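Local coordinates for protein caspase Nc subunit 1 (Drosophila melanogaster, PDB 2FP3) that is the protease part of the fruit-fly initiator caspase Dronc, a cysteine endopeptidase that helps activate the caspases which carry out apoptosis, at residues V67-Y72 with L134-N139; V106-F111 with D151-D156. The protein carries 2 engineered substitutions. One frame throughout, in Å; residues are numbered along the deposited sequence.

Interaction 1 (V67-Y72 with L134-N139); sequences VNIMDY and LMTHGN
CD2 of His137 lies over one face of the Tyr72 ring, 3.3 Å from CE1 of Tyr72 and offset toward the rim. The two rings meet obliquely, their planes 39° apart. At the ring edge, in its plane, the Tyr72 hydroxyl donates to OG1 of Thr136 (OH to OG1 2.7 Å). Thr136 carries OG1 anti to its backbone N (chi1 -179°), and its hydroxyl in turn donates to the backbone O of Glu148, a relay that fixes its rotation. The loop after strand 62-68 meets the imidazole twice, through the Tyr72 ring and through the backbone O of Arg77, which is bonded to NE2 of His137.

Earlier in both segments the backbones run parallel: Met135 N gives an almost straight bond to Val67 O (2.8 Å), and Ile69 N a more bent one to Met135 O (2.9 Å). On one face of the sheet CD1 of Leu134 packs alongside CG1 of Val67 (3.5 Å). On the other, Met135, bent at chi3 (-71°), lays CE on CG of Asn68 (3.5 Å), whose buried amide is satisfied by Ser86, Ala82 and Arg79. These are the C-terminal ends of two adjacent parallel strands in the caspase fold, where the loops carry the active site; His137 is probably the catalytic histidine.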
loop_
_atom_site.group_PDB
_atom_site.type_symbol
_atom_site.label_atom_id
_atom_site.label_comp_id
_atom_site.label_asym_id
_atom_site.label_seq_id
_atom_site.Cartn_x
_atom_site.Cartn_y
_atom_site.Cartn_z
ATOM N N VAL A 67 1.478 -5.897 -6.083
ATOM C CA VAL A 67 1.242 -6.199 -7.488
ATOM C C VAL A 67 1.773 -5.054 -8.362
ATOM O O VAL A 67 1.199 -3.969 -8.401
ATOM C CB VAL A 67 -0.260 -6.408 -7.746
ATOM C CG1 VAL A 67 -0.521 -6.566 -9.233
ATOM C CG2 VAL A 67 -0.749 -7.628 -6.976
ATOM N N ASN A 68 2.885 -5.304 -9.045
ATOM C CA ASN A 68 3.508 -4.305 -9.906
ATOM C C ASN A 68 3.341 -4.697 -11.380
ATOM O O ASN A 68 4.103 -5.514 -11.903
ATOM C CB ASN A 68 5.000 -4.191 -9.568
ATOM C CG ASN A 68 5.597 -2.853 -9.972
ATOM O OD1 ASN A 68 4.984 -2.080 -10.708
ATOM N ND2 ASN A 68 6.806 -2.576 -9.492
ATOM N N ILE A 69 2.337 -4.123 -12.038
ATOM C CA ILE A 69 2.067 -4.399 -13.451
ATOM C C ILE A 69 2.918 -3.452 -14.298
ATOM O O ILE A 69 2.844 -2.233 -14.135
ATOM C CB ILE A 69 0.579 -4.155 -13.783
ATOM C CG1 ILE A 69 -0.303 -4.988 -12.852
ATOM C CG2 ILE A 69 0.300 -4.499 -15.236
ATOM C CD1 ILE A 69 -1.783 -4.769 -13.057
ATOM N N MET A 70 3.719 -3.994 -15.208
ATOM C CA MET A 70 4.565 -3.124 -16.011
ATOM C C MET A 70 4.595 -3.389 -17.506
ATOM O O MET A 70 5.432 -2.840 -18.214
ATOM C CB MET A 70 5.985 -3.142 -15.452
ATOM C CG MET A 70 6.558 -4.527 -15.264
ATOM S SD MET A 70 8.096 -4.449 -14.345
ATOM C CE MET A 70 9.218 -3.896 -15.636
ATOM N N ASP A 71 3.677 -4.217 -17.991
ATOM C CA ASP A 71 3.616 -4.518 -19.416
ATOM C C ASP A 71 2.187 -4.416 -19.919
ATOM O O ASP A 71 1.260 -4.961 -19.316
ATOM C CB ASP A 71 4.177 -5.914 -19.698
ATOM C CG ASP A 71 5.699 -5.949 -19.672
ATOM O OD1 ASP A 71 6.264 -7.061 -19.723
ATOM O OD2 ASP A 71 6.332 -4.874 -19.610
ATOM N N TYR A 72 2.017 -3.714 -21.032
ATOM C CA TYR A 72 0.699 -3.507 -21.614
ATOM C C TYR A 72 0.692 -3.816 -23.117
ATOM O O TYR A 72 1.735 -4.160 -23.680
ATOM C CB TYR A 72 0.273 -2.063 -21.337
ATOM C CG TYR A 72 0.275 -1.737 -19.861
ATOM C CD1 TYR A 72 1.441 -1.320 -19.216
ATOM C CD2 TYR A 72 -0.875 -1.919 -19.089
ATOM C CE1 TYR A 72 1.461 -1.099 -17.837
ATOM C CE2 TYR A 72 -0.866 -1.701 -17.713
ATOM C CZ TYR A 72 0.302 -1.294 -17.093
ATOM O OH TYR A 72 0.311 -1.093 -15.733
ATOM N N LEU A 134 -0.851 -1.758 -5.193
ATOM C CA LEU A 134 -1.097 -2.059 -6.593
ATOM C C LEU A 134 -0.499 -0.938 -7.418
ATOM O O LEU A 134 -0.895 0.220 -7.289
ATOM C CB LEU A 134 -2.598 -2.169 -6.872
ATOM C CG LEU A 134 -3.022 -2.336 -8.337
ATOM C CD1 LEU A 134 -2.412 -3.611 -8.913
ATOM C CD2 LEU A 134 -4.536 -2.384 -8.432
ATOM N N MET A 135 0.468 -1.282 -8.257
ATOM C CA MET A 135 1.116 -0.292 -9.101
ATOM C C MET A 135 0.837 -0.578 -10.564
ATOM O O MET A 135 1.322 -1.562 -11.116
ATOM C CB MET A 135 2.618 -0.287 -8.828
ATOM C CG MET A 135 2.928 0.123 -7.411
ATOM S SD MET A 135 4.598 -0.220 -6.913
ATOM C CE MET A 135 4.539 -2.030 -6.788
ATOM N N THR A 136 0.038 0.288 -11.177
ATOM C CA THR A 136 -0.332 0.158 -12.582
ATOM C C THR A 136 -0.777 1.522 -13.116
ATOM O O THR A 136 -0.513 2.551 -12.501
ATOM C CB THR A 136 -1.488 -0.837 -12.741
ATOM O OG1 THR A 136 -1.835 -0.966 -14.126
ATOM C CG2 THR A 136 -2.694 -0.350 -11.967
ATOM N N HIS A 137 -1.444 1.525 -14.266
ATOM C CA HIS A 137 -1.942 2.759 -14.860
ATOM C C HIS A 137 -3.411 2.924 -14.473
ATOM O O HIS A 137 -4.149 1.942 -14.373
ATOM C CB HIS A 137 -1.814 2.710 -16.384
ATOM C CG HIS A 137 -0.399 2.713 -16.876
ATOM N ND1 HIS A 137 0.531 3.642 -16.462
ATOM C CD2 HIS A 137 0.232 1.929 -17.782
ATOM C CE1 HIS A 137 1.674 3.431 -17.092
ATOM N NE2 HIS A 137 1.519 2.398 -17.899
ATOM N N GLY A 138 -3.829 4.168 -14.256
ATOM C CA GLY A 138 -5.208 4.432 -13.881
ATOM C C GLY A 138 -5.915 5.394 -14.819
ATOM O O GLY A 138 -5.314 6.344 -15.324
ATOM N N ASN A 139 -7.202 5.153 -15.043
ATOM C CA ASN A 139 -7.995 5.993 -15.934
ATOM C C ASN A 139 -9.204 6.570 -15.189
ATOM O O ASN A 139 -9.710 5.959 -14.246
ATOM C CB ASN A 139 -8.446 5.160 -17.139
ATOM C CG ASN A 139 -8.918 6.012 -18.297
ATOM O OD1 ASN A 139 -8.259 6.980 -18.679
ATOM N ND2 ASN A 139 -10.054 5.646 -18.876
#

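Interaction 2 (V106-F111 with D151-D156)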
loop_
_atom_site.group_PDB
_atom_site.type_symbol
_atom_site.label_atom_id
_atom_site.label_comp_id
_atom_site.label_asym_id
_atom_site.label_seq_id
_atom_site.Cartn_x
_atom_site.Cartn_y
_atom_site.Cartn_z
ATOM N N VAL A 106 -0.285 -9.217 -14.358
ATOM C CA VAL A 106 -1.436 -10.089 -14.188
ATOM C C VAL A 106 -2.634 -9.418 -14.832
ATOM O O VAL A 106 -2.675 -8.193 -14.957
ATOM C CB VAL A 106 -1.749 -10.376 -12.687
ATOM C CG1 VAL A 106 -0.630 -11.184 -12.068
ATOM C CG2 VAL A 106 -1.946 -9.083 -11.929
ATOM N N ASN A 107 -3.600 -10.226 -15.251
ATOM C CA ASN A 107 -4.805 -9.713 -15.886
ATOM C C ASN A 107 -5.921 -9.536 -14.866
ATOM O O ASN A 107 -5.828 -10.012 -13.739
ATOM C CB ASN A 107 -5.267 -10.669 -16.988
ATOM C CG ASN A 107 -5.573 -12.057 -16.465
ATOM O OD1 ASN A 107 -6.447 -12.238 -15.619
ATOM N ND2 ASN A 107 -4.849 -13.048 -16.968
ATOM N N GLN A 108 -6.977 -8.851 -15.277
ATOM C CA GLN A 108 -8.110 -8.601 -14.406
ATOM C C GLN A 108 -8.562 -9.865 -13.685
ATOM O O GLN A 108 -8.856 -9.839 -12.488
ATOM C CB GLN A 108 -9.273 -8.040 -15.220
ATOM C CG GLN A 108 -10.487 -7.692 -14.394
ATOM C CD GLN A 108 -11.564 -7.024 -15.215
ATOM O OE1 GLN A 108 -11.285 -6.124 -16.011
ATOM N NE2 GLN A 108 -12.806 -7.447 -15.016
ATOM N N ASP A 109 -8.610 -10.970 -14.415
ATOM C CA ASP A 109 -9.051 -12.231 -13.844
ATOM C C ASP A 109 -8.062 -12.805 -12.835
ATOM O O ASP A 109 -8.457 -13.281 -11.777
ATOM C CB ASP A 109 -9.304 -13.248 -14.957
ATOM C CG ASP A 109 -10.015 -14.486 -14.459
ATOM O OD1 ASP A 109 -11.138 -14.346 -13.927
ATOM O OD2 ASP A 109 -9.455 -15.595 -14.595
ATOM N N GLN A 110 -6.777 -12.772 -13.159
ATOM C CA GLN A 110 -5.768 -13.300 -12.250
ATOM C C GLN A 110 -5.702 -12.454 -10.983
ATOM O O GLN A 110 -5.633 -12.977 -9.869
ATOM C CB GLN A 110 -4.402 -13.305 -12.927
ATOM C CG GLN A 110 -4.317 -14.179 -14.160
ATOM C CD GLN A 110 -2.943 -14.129 -14.803
ATOM O OE1 GLN A 110 -2.439 -13.054 -15.135
ATOM N NE2 GLN A 110 -2.329 -15.296 -14.983
ATOM N N PHE A 111 -5.739 -11.139 -11.162
ATOM C CA PHE A 111 -5.667 -10.223 -10.037
ATOM C C PHE A 111 -6.661 -10.534 -8.938
ATOM O O PHE A 111 -6.283 -10.665 -7.780
ATOM C CB PHE A 111 -5.890 -8.780 -10.483
ATOM C CG PHE A 111 -5.877 -7.808 -9.344
ATOM C CD1 PHE A 111 -4.696 -7.541 -8.665
ATOM C CD2 PHE A 111 -7.054 -7.252 -8.881
ATOM C CE1 PHE A 111 -4.690 -6.747 -7.538
ATOM C CE2 PHE A 111 -7.060 -6.455 -7.753
ATOM C CZ PHE A 111 -5.873 -6.201 -7.076
ATOM N N ASP A 151 -3.450 -7.407 -19.641
ATOM C CA ASP A 151 -4.264 -7.599 -20.832
ATOM C C ASP A 151 -4.931 -6.310 -21.310
ATOM O O ASP A 151 -5.748 -6.329 -22.227
ATOM C CB ASP A 151 -5.326 -8.669 -20.557
ATOM C CG ASP A 151 -6.253 -8.293 -19.416
ATOM O OD1 ASP A 151 -7.104 -9.130 -19.031
ATOM O OD2 ASP A 151 -6.132 -7.155 -18.909
ATOM N N GLY A 152 -4.582 -5.191 -20.687
ATOM C CA GLY A 152 -5.170 -3.925 -21.081
ATOM C C GLY A 152 -6.572 -3.701 -20.540
ATOM O O GLY A 152 -7.101 -2.597 -20.642
ATOM N N SER A 153 -7.179 -4.737 -19.964
ATOM C CA SER A 153 -8.526 -4.617 -19.414
ATOM C C SER A 153 -8.588 -3.620 -18.248
ATOM O O SER A 153 -7.562 -3.248 -17.680
ATOM C CB SER A 153 -9.030 -5.986 -18.954
ATOM O OG SER A 153 -8.209 -6.516 -17.930
ATOM N N VAL A 154 -9.799 -3.200 -17.894
ATOM C CA VAL A 154 -9.994 -2.236 -16.819
ATOM C C VAL A 154 -11.077 -2.651 -15.823
ATOM O O VAL A 154 -11.933 -3.483 -16.131
ATOM C CB VAL A 154 -10.360 -0.858 -17.393
ATOM C CG1 VAL A 154 -9.238 -0.355 -18.285
ATOM C CG2 VAL A 154 -11.648 -0.953 -18.172
ATOM N N VAL A 155 -11.032 -2.057 -14.633
ATOM C CA VAL A 155 -11.992 -2.358 -13.572
ATOM C C VAL A 155 -12.233 -1.121 -12.717
ATOM O O VAL A 155 -11.350 -0.272 -12.584
ATOM C CB VAL A 155 -11.458 -3.452 -12.623
ATOM C CG1 VAL A 155 -12.544 -3.873 -11.650
ATOM C CG2 VAL A 155 -10.953 -4.630 -13.410
ATOM N N ASP A 156 -13.427 -1.024 -12.136
ATOM C CA ASP A 156 -13.752 0.096 -11.260
ATOM C C ASP A 156 -12.963 -0.115 -9.979
ATOM O O ASP A 156 -13.068 -1.166 -9.350
ATOM C CB ASP A 156 -15.245 0.118 -10.910
ATOM C CG ASP A 156 -16.086 0.839 -11.943
ATOM O OD1 ASP A 156 -17.299 1.014 -11.698
ATOM O OD2 ASP A 156 -15.546 1.232 -12.995
#
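Asn107 and Asp151 cross at about a right angle, with CB of Asn107 lying 3.1 Å from OD1 of Asp151 and the amide and carboxylate planes turned 29° against each other. The amide of Asn107 leads away from Asp151 into its own helix: chi1 of 60° sets CG between the backbone N and the carbonyl carbon, turned to the helix start, where OD1 accepts from Gln110 N from above the amide plane. Gln110 returns the bond, its OE1 taking Asn107 N on a lone pair (3.1 Å), which completes a capping box at the start of helix 108-119.

Gln108 reaches across in an extended chain, CG anti to the backbone N (chi1 -178°). Its CB rests 3.3 Å from OG of Ser153, and farther out the Gln108 and Val155 side chains cross obliquely. On the facing loop, OD2 of Asp151 accepts from Ser153 N (2.8 Å), the N-H coming from above the carboxylate plane. That bond closes an Asx turn; the Ser153 hydroxyl also approaches OD2, at a distance too short to be taken literally.

The CB atoms of Asn107 and Gln108 thus face a carboxylate oxygen and a hydroxyl. Cap and Asx turn pre-form each side through its own polar groups, leaving these parts to meet mainly by van der Waals contact.

How the interactions relate
From the N terminus, strand 62-68 and the loop after it supply 67-72; the chain then passes through helix 82-95 and strand 98-103 to 106-111, the start of helix 108-119. Next comes 134-139 on strand 130-139, which closes the loop of interaction 1, and finally 151-156, after strand 146-148, closes that of interaction 2. The four segments alternate, so the two loops cross. Interaction 1 joins neighbouring parallel strands inside the sheet; interaction 2 ties the helix start to the loop and short strand at the sheet's margin. They touch where Val67 CG1 meets Val106 CG2 (4.0 Å) and where Phe111 packs on Val67 and Leu134.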